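Local coordinates for 3-phosphoshikimate 1-carboxyvinyltransferase (Streptomyces sviceus, PDB 7M0O), which probably transfers the enolpyruvyl group of phosphoenolpyruvate to the 5-hydroxyl of shikimate 3-phosphate, the sixth step of chorismate biosynthesis, at residues A20-T25 with G61-P66; G164-Q169 with G210-T215. All blocks are in the same frame, centred on the assembly; numbering follows the deposited sequence.

Contact 1 (A20-T25 with G61-P66); sequences AADGVT and GRPQGP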
loop_
_atom_site.group_PDB
_atom_site.type_symbol
_atom_site.label_atom_id
_atom_site.label_comp_id
_atom_site.label_asym_id
_atom_site.label_seq_id
_atom_site.Cartn_x
_atom_site.Cartn_y
_atom_site.Cartn_z
ATOM N N ALA A 20 -8.780 16.519 -7.188
ATOM C CA ALA A 20 -10.221 16.669 -7.362
ATOM C C ALA A 20 -10.859 17.624 -6.356
ATOM O O ALA A 20 -11.996 18.057 -6.576
ATOM C CB ALA A 20 -10.907 15.296 -7.277
ATOM N N ALA A 21 -10.148 18.003 -5.299
ATOM C CA ALA A 21 -10.771 18.737 -4.210
ATOM C C ALA A 21 -10.922 20.225 -4.533
ATOM O O ALA A 21 -10.362 20.757 -5.494
ATOM C CB ALA A 21 -9.964 18.552 -2.926
ATOM N N ASP A 22 -11.717 20.896 -3.707
ATOM C CA ASP A 22 -11.907 22.338 -3.801
ATOM C C ASP A 22 -10.878 22.991 -2.887
ATOM O O ASP A 22 -10.979 22.897 -1.658
ATOM C CB ASP A 22 -13.341 22.701 -3.420
ATOM C CG ASP A 22 -13.603 24.194 -3.469
ATOM O OD1 ASP A 22 -12.831 24.922 -4.124
ATOM O OD2 ASP A 22 -14.587 24.643 -2.846
ATOM N N GLY A 23 -9.867 23.609 -3.484
ATOM C CA GLY A 23 -8.813 24.298 -2.765
ATOM C C GLY A 23 -7.445 23.747 -3.122
ATOM O O GLY A 23 -7.285 22.937 -4.041
ATOM N N VAL A 24 -6.435 24.214 -2.395
ATOM C CA VAL A 24 -5.058 23.776 -2.602
ATOM C C VAL A 24 -4.740 22.718 -1.556
ATOM O O VAL A 24 -4.824 22.981 -0.351
ATOM C CB VAL A 24 -4.072 24.951 -2.524
ATOM C CG1 VAL A 24 -2.661 24.444 -2.739
ATOM C CG2 VAL A 24 -4.432 26.002 -3.562
ATOM N N THR A 25 -4.412 21.511 -2.010
ATOM C CA THR A 25 -4.034 20.425 -1.115
ATOM C C THR A 25 -2.519 20.319 -1.034
ATOM O O THR A 25 -1.823 20.412 -2.048
ATOM C CB THR A 25 -4.608 19.089 -1.589
ATOM O OG1 THR A 25 -6.009 19.091 -1.391
ATOM C CG2 THR A 25 -4.007 17.910 -0.819
ATOM N N GLY A 61 -6.689 22.044 -6.613
ATOM C CA GLY A 61 -7.754 21.137 -6.999
ATOM C C GLY A 61 -8.646 21.742 -8.068
ATOM O O GLY A 61 -8.811 22.957 -8.156
ATOM N N ARG A 62 -9.220 20.871 -8.896
ATOM C CA ARG A 62 -10.142 21.273 -9.957
ATOM C C ARG A 62 -11.419 20.461 -9.810
ATOM O O ARG A 62 -11.532 19.350 -10.347
ATOM C CB ARG A 62 -9.521 21.110 -11.342
ATOM C CG ARG A 62 -8.272 21.957 -11.531
ATOM C CD ARG A 62 -7.818 21.987 -12.979
ATOM N NE ARG A 62 -8.845 22.597 -13.830
ATOM C CZ ARG A 62 -8.985 23.911 -14.009
ATOM N NH1 ARG A 62 -8.149 24.771 -13.424
ATOM N NH2 ARG A 62 -9.957 24.369 -14.778
ATOM N N PRO A 63 -12.410 20.994 -9.091
ATOM C CA PRO A 63 -13.659 20.247 -8.882
ATOM C C PRO A 63 -14.379 19.861 -10.166
ATOM O O PRO A 63 -15.144 18.891 -10.142
ATOM C CB PRO A 63 -14.501 21.208 -8.024
ATOM C CG PRO A 63 -13.505 22.076 -7.338
ATOM C CD PRO A 63 -12.379 22.254 -8.326
ATOM N N GLN A 64 -14.156 20.560 -11.290
ATOM C CA GLN A 64 -14.801 20.195 -12.548
ATOM C C GLN A 64 -13.827 19.565 -13.544
ATOM O O GLN A 64 -14.121 19.510 -14.737
ATOM C CB GLN A 64 -15.502 21.398 -13.187
ATOM C CG GLN A 64 -16.763 21.871 -12.461
ATOM C CD GLN A 64 -17.763 20.772 -12.223
ATOM O OE1 GLN A 64 -18.080 19.982 -13.121
ATOM N NE2 GLN A 64 -18.269 20.707 -11.001
ATOM N N GLY A 65 -12.676 19.081 -13.080
ATOM C CA GLY A 65 -11.827 18.270 -13.924
ATOM C C GLY A 65 -10.761 19.041 -14.676
ATOM O O GLY A 65 -10.486 20.204 -14.390
ATOM N N PRO A 66 -10.125 18.380 -15.647
ATOM C CA PRO A 66 -8.993 18.988 -16.357
ATOM C C PRO A 66 -9.320 20.356 -16.943
ATOM O O PRO A 66 -10.420 20.593 -17.443
ATOM C CB PRO A 66 -8.692 17.973 -17.462
ATOM C CG PRO A 66 -9.116 16.653 -16.862
ATOM C CD PRO A 66 -10.373 16.993 -16.081
HETATM O O HOH W 1 -9.184 24.749 -5.963
#

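Contact 2 (G164-Q169 with G210-T215); sequences GPLTRQ and GGYRAT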
loop_
_atom_site.group_PDB
_atom_site.type_symbol
_atom_site.label_atom_id
_atom_site.label_comp_id
_atom_site.label_asym_id
_atom_site.label_seq_id
_atom_site.Cartn_x
_atom_site.Cartn_y
_atom_site.Cartn_z
ATOM N N GLY A 164 -17.122 9.159 -6.902
ATOM C CA GLY A 164 -18.464 9.454 -6.449
ATOM C C GLY A 164 -18.797 10.912 -6.184
ATOM O O GLY A 164 -19.803 11.426 -6.693
ATOM N N PRO A 165 -18.008 11.608 -5.358
ATOM C CA PRO A 165 -18.345 13.008 -5.032
ATOM C C PRO A 165 -18.172 13.969 -6.196
ATOM O O PRO A 165 -18.644 15.110 -6.101
ATOM C CB PRO A 165 -17.386 13.346 -3.875
ATOM C CG PRO A 165 -16.941 11.973 -3.325
ATOM C CD PRO A 165 -16.870 11.113 -4.559
ATOM N N LEU A 166 -17.502 13.563 -7.279
ATOM C CA LEU A 166 -17.427 14.392 -8.480
ATOM C C LEU A 166 -18.651 14.249 -9.371
ATOM O O LEU A 166 -18.814 15.052 -10.288
ATOM C CB LEU A 166 -16.176 14.048 -9.296
ATOM C CG LEU A 166 -14.922 13.934 -8.437
ATOM C CD1 LEU A 166 -13.698 13.597 -9.305
ATOM C CD2 LEU A 166 -14.679 15.219 -7.666
ATOM N N THR A 167 -19.492 13.247 -9.134
ATOM C CA THR A 167 -20.677 13.050 -9.949
ATOM C C THR A 167 -21.771 14.027 -9.525
ATOM O O THR A 167 -21.732 14.625 -8.443
ATOM C CB THR A 167 -21.180 11.614 -9.830
ATOM O OG1 THR A 167 -21.789 11.432 -8.545
ATOM C CG2 THR A 167 -20.033 10.626 -10.009
ATOM N N ARG A 168 -22.758 14.200 -10.408
ATOM C CA ARG A 168 -23.783 15.198 -10.135
ATOM C C ARG A 168 -24.762 14.736 -9.063
ATOM O O ARG A 168 -25.243 15.564 -8.283
ATOM C CB ARG A 168 -24.502 15.560 -11.436
ATOM C CG ARG A 168 -23.526 16.053 -12.487
ATOM C CD ARG A 168 -24.220 16.686 -13.684
ATOM N NE ARG A 168 -24.588 15.716 -14.718
ATOM C CZ ARG A 168 -23.816 15.338 -15.736
ATOM N NH1 ARG A 168 -22.587 15.826 -15.889
ATOM N NH2 ARG A 168 -24.281 14.465 -16.621
ATOM N N GLN A 169 -25.056 13.433 -8.999
ATOM C CA GLN A 169 -26.047 12.912 -8.065
ATOM C C GLN A 169 -25.472 11.966 -7.021
ATOM O O GLN A 169 -26.239 11.426 -6.218
ATOM C CB GLN A 169 -27.177 12.183 -8.815
ATOM C CG GLN A 169 -27.823 12.981 -9.965
ATOM C CD GLN A 169 -28.288 14.355 -9.536
ATOM O OE1 GLN A 169 -28.599 14.585 -8.360
ATOM N NE2 GLN A 169 -28.325 15.294 -10.490
ATOM N N GLY A 210 -21.216 16.490 -4.197
ATOM C CA GLY A 210 -20.791 17.713 -3.545
ATOM C C GLY A 210 -19.301 17.937 -3.461
ATOM O O GLY A 210 -18.880 18.992 -2.971
ATOM N N GLY A 211 -18.492 16.986 -3.901
ATOM C CA GLY A 211 -17.065 17.193 -3.994
ATOM C C GLY A 211 -16.313 16.979 -2.693
ATOM O O GLY A 211 -16.842 16.524 -1.667
ATOM N N TYR A 212 -15.035 17.350 -2.753
ATOM C CA TYR A 212 -14.076 17.210 -1.670
ATOM C C TYR A 212 -13.611 18.571 -1.171
ATOM O O TYR A 212 -13.684 19.572 -1.885
ATOM C CB TYR A 212 -12.845 16.412 -2.125
ATOM C CG TYR A 212 -13.090 14.972 -2.507
ATOM C CD1 TYR A 212 -13.323 14.007 -1.542
ATOM C CD2 TYR A 212 -13.057 14.571 -3.841
ATOM C CE1 TYR A 212 -13.535 12.678 -1.903
ATOM C CE2 TYR A 212 -13.252 13.255 -4.205
ATOM C CZ TYR A 212 -13.498 12.316 -3.238
ATOM O OH TYR A 212 -13.688 10.998 -3.621
ATOM N N ARG A 213 -13.085 18.582 0.061
ATOM C CA ARG A 213 -12.499 19.763 0.685
ATOM C C ARG A 213 -10.988 19.574 0.783
ATOM O O ARG A 213 -10.531 18.623 1.428
ATOM C CB ARG A 213 -13.080 19.984 2.082
ATOM C CG ARG A 213 -14.216 21.008 2.156
ATOM C CD ARG A 213 -15.401 20.617 1.281
ATOM N NE ARG A 213 -15.717 19.192 1.385
ATOM C CZ ARG A 213 -16.806 18.620 0.876
ATOM N NH1 ARG A 213 -17.712 19.348 0.227
ATOM N NH2 ARG A 213 -16.994 17.314 1.023
ATOM N N ALA A 214 -10.222 20.488 0.182
ATOM C CA ALA A 214 -8.768 20.395 0.222
ATOM C C ALA A 214 -8.268 20.474 1.656
ATOM O O ALA A 214 -8.910 21.063 2.536
ATOM C CB ALA A 214 -8.120 21.510 -0.594
ATOM N N THR A 215 -7.087 19.909 1.878
ATOM C CA THR A 215 -6.501 19.873 3.209
ATOM C C THR A 215 -4.992 19.667 3.081
ATOM O O THR A 215 -4.448 19.550 1.980
ATOM C CB THR A 215 -7.167 18.776 4.051
ATOM O OG1 THR A 215 -6.792 18.925 5.425
ATOM C CG2 THR A 215 -6.757 17.393 3.552
HETATM O O HOH W 2 -21.009 16.713 -7.008
#

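Contact 1 (A20-T25 with G61-P66)
Gly61 and Gly23 carry the polar part of this contact, which is made mainly by backbone. Gly61 N donates a hydrogen bond of 2.8 Å to Gly23 O, with an N-H...O angle of 159°. The donor is tilted 22° from the carbonyl plane. A water bridges the same two residues, accepting from Gly23 N and donating to Gly61 O. Gly23 has backbone angles that suit a residue without CB. Two CA-H...O contacts also cross between the backbones. Gly61 CA lies 3.0 Å from Ala21 O, a close backbone approach. Pro63 CA lies 3.6 Å from Ala20 O.

The apolar part is small. Pro63 CG rests 3.9 Å from Asp22 CA and 4.0 Å from Asp22 CB. Asp22 thus meets the proline ring through CA and CB, and the residue is exposed.

Within 61-66, a type I beta turn runs from Arg62 to Gly65. Arg62 NE reinforces it with a 3.0 Å bond to Gly65 O, which lies nearly in the guanidinium plane.

The contact joins the exit of helix 8-20 to the loop leaving strand 56-60. Arg62 also makes a backbone hydrogen bond with Ala19 of that helix. Strand 24-28 then runs antiparallel to 56-60, with Thr25 bonded through its backbone to Val59.

Contact 2 (G164-Q169 with G210-T215)
Pro165 packs over one face of the Tyr212 ring, a CH-pi contact between a 3-10 turn and a loop of the EPSP synthase fold. Pro165 CB lies 4.2 Å from the ring centroid, 17° off the normal. The two side chains cross obliquely. Pro165 CG approaches the phenol end, 3.5 Å from Tyr212 CZ, and Pro165 CD reaches Tyr212 OH at 3.3 Å. CG of Tyr212 is anti to its carbonyl carbon (chi1 -65°), which turns it toward the Pro165 ring. The hydroxyl is held by a hydrogen bond with Leu162 O of helix 155-163. Leu166 CD2 approaches the ring obliquely, 4.2 Å from Tyr212 CD2. Ala20 of helix 8-20 touches both Leu166 and Tyr212, while Met191 of helix 182-193 touches both Pro165 and Tyr212. The side chain of Tyr212 thus packs on two helices and is hydrogen-bonded to a third.

Backbone atoms join the segments beside the ring. Gly211 N makes a weak hydrogen bond to Pro165 O, bent to 127°. Within 164-169, Gly164 O accepts from both Thr167 N and Thr167 OG1, which closes the turn. One water donates to Pro165 O and Thr167 O and accepts from Gly210 N at 2.8 Å.

How the contacts relate
Contact 1 closes before contact 2 opens along the chain, yet their centres lie only 9 Å apart, on the same side of the chain's centre. Segments 20-25 and 210-215 meet directly. Asp22 N is 3.0 Å from Tyr212 O, and Asp22 O is 3.1 Å from Ala214 N, both probable hydrogen bonds. Thr25 CG2 also packs on Thr215 O. Segment 20-25 leads into strand 24-28 and segment 210-215 into strand 216-218, which are parallel neighbours in one mixed sheet. Helix 8-20 is common to both contacts. Residues near the start of the chain are therefore tied to the loop where it returns to that sheet about 190 residues later.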